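PDB 2UY6: PAP fimbrial major pilin protein from Escherichia coli, which polymerizes into the thick right-handed helical rod of the P pilus, the filament that lets the bacterium colonize the epithelium of specific host organs. Local coordinates for residues G46-P51 and V136-S141; I56-C61 and N129-T134. The protein carries 2 engineered substitutions. All blocks are in the same frame, centred on the assembly; numbering follows the deposited sequence.

Contact 1: residues G46-P51 and V136-S141; sequences GGVSKP and VVKKSS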
loop_
_atom_site.group_PDB
_atom_site.type_symbol
_atom_site.label_atom_id
_atom_site.label_comp_id
_atom_site.label_asym_id
_atom_site.label_seq_id
_atom_site.Cartn_x
_atom_site.Cartn_y
_atom_site.Cartn_z
ATOM N N GLY B 46 -45.189 -0.866 -9.346
ATOM C CA GLY B 46 -44.549 0.197 -8.590
ATOM C C GLY B 46 -43.983 -0.301 -7.279
ATOM O O GLY B 46 -43.538 0.485 -6.438
ATOM N N GLY B 47 -44.017 -1.617 -7.100
ATOM C CA GLY B 47 -43.476 -2.208 -5.895
ATOM C C GLY B 47 -41.974 -2.313 -6.062
ATOM O O GLY B 47 -41.465 -2.324 -7.192
ATOM N N VAL B 48 -41.263 -2.394 -4.942
ATOM C CA VAL B 48 -39.812 -2.499 -4.948
ATOM C C VAL B 48 -39.367 -3.742 -4.185
ATOM O O VAL B 48 -40.094 -4.246 -3.334
ATOM C CB VAL B 48 -39.190 -1.248 -4.290
ATOM C CG1 VAL B 48 -37.741 -1.520 -3.897
ATOM C CG2 VAL B 48 -39.269 -0.067 -5.253
ATOM N N SER B 49 -38.173 -4.236 -4.482
ATOM C CA SER B 49 -37.676 -5.413 -3.779
ATOM C C SER B 49 -37.248 -5.024 -2.363
ATOM O O SER B 49 -37.077 -3.840 -2.053
ATOM C CB SER B 49 -36.470 -5.999 -4.511
ATOM O OG SER B 49 -35.330 -5.171 -4.344
ATOM N N LYS B 50 -37.077 -6.010 -1.494
ATOM C CA LYS B 50 -36.629 -5.699 -0.146
ATOM C C LYS B 50 -35.219 -5.160 -0.264
ATOM O O LYS B 50 -34.415 -5.676 -1.038
ATOM C CB LYS B 50 -36.588 -6.943 0.737
ATOM C CG LYS B 50 -35.978 -6.692 2.115
ATOM C CD LYS B 50 -36.038 -7.936 2.983
ATOM C CE LYS B 50 -35.752 -7.603 4.445
ATOM N NZ LYS B 50 -36.014 -8.759 5.369
ATOM N N PRO B 51 -34.905 -4.087 0.470
ATOM C CA PRO B 51 -33.531 -3.597 0.344
ATOM C C PRO B 51 -32.544 -4.620 0.915
ATOM O O PRO B 51 -32.667 -5.047 2.062
ATOM C CB PRO B 51 -33.555 -2.257 1.095
ATOM C CG PRO B 51 -34.849 -2.280 1.885
ATOM C CD PRO B 51 -35.792 -3.064 1.046
ATOM N N VAL B 136 -31.829 -2.130 -3.876
ATOM C CA VAL B 136 -33.194 -2.525 -4.209
ATOM C C VAL B 136 -33.369 -2.619 -5.717
ATOM O O VAL B 136 -32.767 -1.859 -6.478
ATOM C CB VAL B 136 -34.232 -1.503 -3.681
ATOM C CG1 VAL B 136 -34.299 -1.545 -2.161
ATOM C CG2 VAL B 136 -33.850 -0.109 -4.144
ATOM N N VAL B 137 -34.192 -3.563 -6.147
ATOM C CA VAL B 137 -34.476 -3.741 -7.564
ATOM C C VAL B 137 -35.852 -3.130 -7.844
ATOM O O VAL B 137 -36.776 -3.280 -7.040
ATOM C CB VAL B 137 -34.505 -5.237 -7.941
ATOM C CG1 VAL B 137 -34.909 -5.405 -9.405
ATOM C CG2 VAL B 137 -33.143 -5.854 -7.687
ATOM N N LYS B 138 -35.989 -2.425 -8.961
ATOM C CA LYS B 138 -37.276 -1.834 -9.306
ATOM C C LYS B 138 -37.404 -1.619 -10.805
ATOM O O LYS B 138 -36.431 -1.761 -11.542
ATOM C CB LYS B 138 -37.479 -0.507 -8.572
ATOM C CG LYS B 138 -36.683 0.659 -9.114
ATOM C CD LYS B 138 -36.885 1.875 -8.235
ATOM C CE LYS B 138 -36.467 3.140 -8.937
ATOM N NZ LYS B 138 -37.326 3.373 -10.132
ATOM N N LYS B 139 -38.616 -1.298 -11.249
ATOM C CA LYS B 139 -38.855 -1.053 -12.660
ATOM C C LYS B 139 -38.026 0.161 -13.035
ATOM O O LYS B 139 -37.908 1.104 -12.257
ATOM C CB LYS B 139 -40.338 -0.780 -12.921
ATOM C CG LYS B 139 -40.671 -0.625 -14.401
ATOM C CD LYS B 139 -42.170 -0.524 -14.652
ATOM C CE LYS B 139 -42.755 0.742 -14.057
ATOM N NZ LYS B 139 -44.224 0.833 -14.315
ATOM N N SER B 140 -37.436 0.116 -14.223
ATOM C CA SER B 140 -36.604 1.197 -14.729
ATOM C C SER B 140 -37.405 2.477 -14.861
ATOM O O SER B 140 -38.611 2.433 -15.070
ATOM C CB SER B 140 -36.043 0.815 -16.095
ATOM O OG SER B 140 -35.479 1.939 -16.732
ATOM N N SER B 141 -36.737 3.619 -14.736
ATOM C CA SER B 141 -37.414 4.905 -14.875
ATOM C C SER B 141 -37.429 5.329 -16.348
ATOM O O SER B 141 -37.840 6.446 -16.684
ATOM C CB SER B 141 -36.724 5.982 -14.031
ATOM O OG SER B 141 -37.005 5.813 -12.651
HETATM O O HOH W 1 -41.016 -0.880 -9.312
#

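Contact 2: residues I56-C61 and N129-T134; sequences IELVNC and NVLHYT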
loop_
_atom_site.group_PDB
_atom_site.type_symbol
_atom_site.label_atom_id
_atom_site.label_comp_id
_atom_site.label_asym_id
_atom_site.label_seq_id
_atom_site.Cartn_x
_atom_site.Cartn_y
_atom_site.Cartn_z
ATOM N N ILE B 56 -19.336 -4.231 2.078
ATOM C CA ILE B 56 -18.006 -4.363 1.509
ATOM C C ILE B 56 -16.963 -4.260 2.612
ATOM O O ILE B 56 -16.827 -3.216 3.248
ATOM C CB ILE B 56 -17.736 -3.253 0.466
ATOM C CG1 ILE B 56 -18.795 -3.305 -0.633
ATOM C CG2 ILE B 56 -16.362 -3.437 -0.150
ATOM C CD1 ILE B 56 -18.711 -2.146 -1.610
ATOM N N GLU B 57 -16.238 -5.350 2.846
ATOM C CA GLU B 57 -15.209 -5.360 3.873
ATOM C C GLU B 57 -13.861 -4.888 3.325
ATOM O O GLU B 57 -13.342 -5.445 2.357
ATOM C CB GLU B 57 -15.076 -6.765 4.484
ATOM C CG GLU B 57 -13.813 -6.949 5.336
ATOM C CD GLU B 57 -13.883 -8.132 6.302
ATOM O OE1 GLU B 57 -14.354 -9.222 5.906
ATOM O OE2 GLU B 57 -13.448 -7.969 7.463
ATOM N N LEU B 58 -13.323 -3.840 3.946
ATOM C CA LEU B 58 -12.028 -3.274 3.570
ATOM C C LEU B 58 -10.948 -4.000 4.362
ATOM O O LEU B 58 -10.914 -3.910 5.586
ATOM C CB LEU B 58 -11.982 -1.778 3.896
ATOM C CG LEU B 58 -13.064 -0.962 3.184
ATOM C CD1 LEU B 58 -13.032 0.503 3.613
ATOM C CD2 LEU B 58 -12.851 -1.083 1.697
ATOM N N VAL B 59 -10.076 -4.729 3.670
ATOM C CA VAL B 59 -9.007 -5.467 4.342
ATOM C C VAL B 59 -7.603 -5.131 3.835
ATOM O O VAL B 59 -7.432 -4.418 2.844
ATOM C CB VAL B 59 -9.223 -6.989 4.211
ATOM C CG1 VAL B 59 -10.549 -7.371 4.828
ATOM C CG2 VAL B 59 -9.184 -7.407 2.741
ATOM N N ASN B 60 -6.604 -5.656 4.535
ATOM C CA ASN B 60 -5.198 -5.451 4.195
ATOM C C ASN B 60 -4.791 -3.993 4.035
ATOM O O ASN B 60 -3.869 -3.686 3.287
ATOM C CB ASN B 60 -4.836 -6.219 2.921
ATOM C CG ASN B 60 -5.164 -7.698 3.022
ATOM O OD1 ASN B 60 -5.112 -8.285 4.103
ATOM N ND2 ASN B 60 -5.495 -8.311 1.890
ATOM N N CYS B 61 -5.469 -3.095 4.736
ATOM C CA CYS B 61 -5.118 -1.686 4.659
ATOM C C CYS B 61 -5.431 -1.001 5.979
ATOM O O CYS B 61 -5.982 -1.620 6.893
ATOM C CB CYS B 61 -5.888 -0.996 3.529
ATOM S SG CYS B 61 -7.701 -1.019 3.717
ATOM N N ASN B 129 -14.790 -2.236 9.796
ATOM C CA ASN B 129 -14.025 -2.098 8.560
ATOM C C ASN B 129 -14.905 -2.479 7.369
ATOM O O ASN B 129 -14.411 -2.829 6.293
ATOM C CB ASN B 129 -12.788 -2.995 8.604
ATOM C CG ASN B 129 -13.142 -4.461 8.677
ATOM O OD1 ASN B 129 -13.877 -4.887 9.567
ATOM N ND2 ASN B 129 -12.629 -5.245 7.738
ATOM N N VAL B 130 -16.216 -2.408 7.577
ATOM C CA VAL B 130 -17.181 -2.742 6.542
ATOM C C VAL B 130 -18.010 -1.522 6.186
ATOM O O VAL B 130 -18.551 -0.850 7.071
ATOM C CB VAL B 130 -18.155 -3.853 7.011
ATOM C CG1 VAL B 130 -19.186 -4.150 5.921
ATOM C CG2 VAL B 130 -17.388 -5.109 7.373
ATOM N N LEU B 131 -18.089 -1.223 4.896
ATOM C CA LEU B 131 -18.902 -0.107 4.431
ATOM C C LEU B 131 -20.269 -0.748 4.199
ATOM O O LEU B 131 -20.359 -1.815 3.581
ATOM C CB LEU B 131 -18.340 0.463 3.128
ATOM C CG LEU B 131 -16.938 1.076 3.223
ATOM C CD1 LEU B 131 -16.305 1.158 1.838
ATOM C CD2 LEU B 131 -17.021 2.445 3.860
ATOM N N HIS B 132 -21.324 -0.119 4.709
ATOM C CA HIS B 132 -22.675 -0.667 4.580
ATOM C C HIS B 132 -23.542 0.087 3.579
ATOM O O HIS B 132 -23.627 1.313 3.620
ATOM C CB HIS B 132 -23.387 -0.654 5.940
ATOM C CG HIS B 132 -22.615 -1.310 7.048
ATOM N ND1 HIS B 132 -22.493 -2.679 7.170
ATOM C CD2 HIS B 132 -21.952 -0.781 8.106
ATOM C CE1 HIS B 132 -21.796 -2.965 8.255
ATOM N NE2 HIS B 132 -21.454 -1.831 8.842
ATOM N N TYR B 133 -24.177 -0.661 2.683
ATOM C CA TYR B 133 -25.082 -0.104 1.678
ATOM C C TYR B 133 -26.286 -1.042 1.576
ATOM O O TYR B 133 -26.271 -2.152 2.111
ATOM C CB TYR B 133 -24.438 -0.046 0.286
ATOM C CG TYR B 133 -23.208 0.822 0.139
ATOM C CD1 TYR B 133 -21.929 0.318 0.401
ATOM C CD2 TYR B 133 -23.320 2.144 -0.279
ATOM C CE1 TYR B 133 -20.794 1.119 0.248
ATOM C CE2 TYR B 133 -22.196 2.947 -0.433
ATOM C CZ TYR B 133 -20.940 2.431 -0.167
ATOM O OH TYR B 133 -19.845 3.244 -0.308
ATOM N N THR B 134 -27.333 -0.588 0.901
ATOM C CA THR B 134 -28.506 -1.426 0.677
ATOM C C THR B 134 -28.853 -1.261 -0.788
ATOM O O THR B 134 -28.665 -0.192 -1.365
ATOM C CB THR B 134 -29.718 -1.019 1.534
ATOM O OG1 THR B 134 -29.772 0.404 1.638
ATOM C CG2 THR B 134 -29.635 -1.645 2.910
#

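Contact 1: residues G46-P51 and V136-S141
G46 ends helix 40-45 in a Schellman motif, and its positive phi (112°) would press a CB against the preceding carbonyl, so glycine suits the turn. From G47 the carbonyl O reaches across through one water, which donates to it at 2.6 Å and accepts the backbone N-H of K139. V48 spreads its two methyls along one face of the strand, over alternate residues: CG1, anti to the backbone N, lies 3.5 Å from V136 CB, while CG2 rests beside K138 CB. The amine of K138 leads away to a salt bridge with E92. At S49 the main chains bond directly, S49 N donating to V137 O at 3.1 Å in the carbonyl plane. The S49 hydroxyl takes the crowded position between N and carbonyl carbon (chi1 73°), which turns OG back to accept V137 N at 2.7 Å, straight at 179°. This small polar side chain thus does the work of a backbone carbonyl. P51 then lays its ring alongside V136, CB 3.4 Å from V136 CG1. The irregular segment between helix 40-45 and strand 52-59 flanks one edge of strand 130-139 in the pilin's incomplete immunoglobulin-like sandwich; the strand's other edge pairs with strand 101-106.

Contact 2: residues I56-C61 and N129-T134
Backbone hydrogen bonds set the register of two antiparallel strands, whose local axes approach to 4.7 Å. I56 and L131 form a hydrogen-bonded pair: I56 N gives to L131 O at 3.0 Å in the carbonyl plane, whereas L131 N approaches I56 O from above the plane of I56's own carbonyl. Beyond the non-hydrogen-bonded pair E57 and V130, L58 N continues the ladder to N129 O at 2.8 Å, nearly along the C=O axis.

Among the side-chain polar bonds, N129 is the central donor. Its CG sits in the crowded position between N and carbonyl carbon (chi1 64°), which swings the amide toward the partner strand. ND2 gives one hydrogen to E57 OE2, on the anti lone pair at 2.9 Å, and the other to L58 O at 3.1 Å, from above that carbonyl's plane. Both acceptors lie close to the amide plane, while the carboxylate is turned 53° from it. E57 reaches this point by running extended beyond CG.

Apolar contacts belong to the face bearing I56, L58, L131 and Y133, which is turned to the core of the pilin's incomplete immunoglobulin-like sandwich. L58 CD1 meets L131 CD1 obliquely at 3.8 Å, and I56 CD1 approaches Y133 CE1 at 4.3 Å; branched and aromatic side chains suit this buried side, where Y133 stacks edge-to-face with F81 of strand 77-86 in the second sheet. The chemistry is divided: hydrocarbon fills the interior face, while asparagine, with two N-H groups to spend, ties a carboxylate and a main-chain carbonyl together and probably tempers the negative charge of E57.

In the fold
Both contacts use strand 130-139 of the pilin sandwich, and their centres lie about 25 Å apart on opposite sides of the chain's centre. Contact 2 is nested within the loop that contact 1 closes: after 46-51 the chain enters strand 52-59, which pairs with the beginning of strand 130-139, and that strand then runs on to meet 46-51. They touch where P51 CB packs 4.1 Å from T134 CB. One edge of a single strand is thus lined first by a regular antiparallel neighbour and then by an irregular segment. Strand 23-25 lies on the far side of strand 52-59, and the C22-C61 disulfide ties the chain just before strand 23-25 to the end of contact 2's first segment.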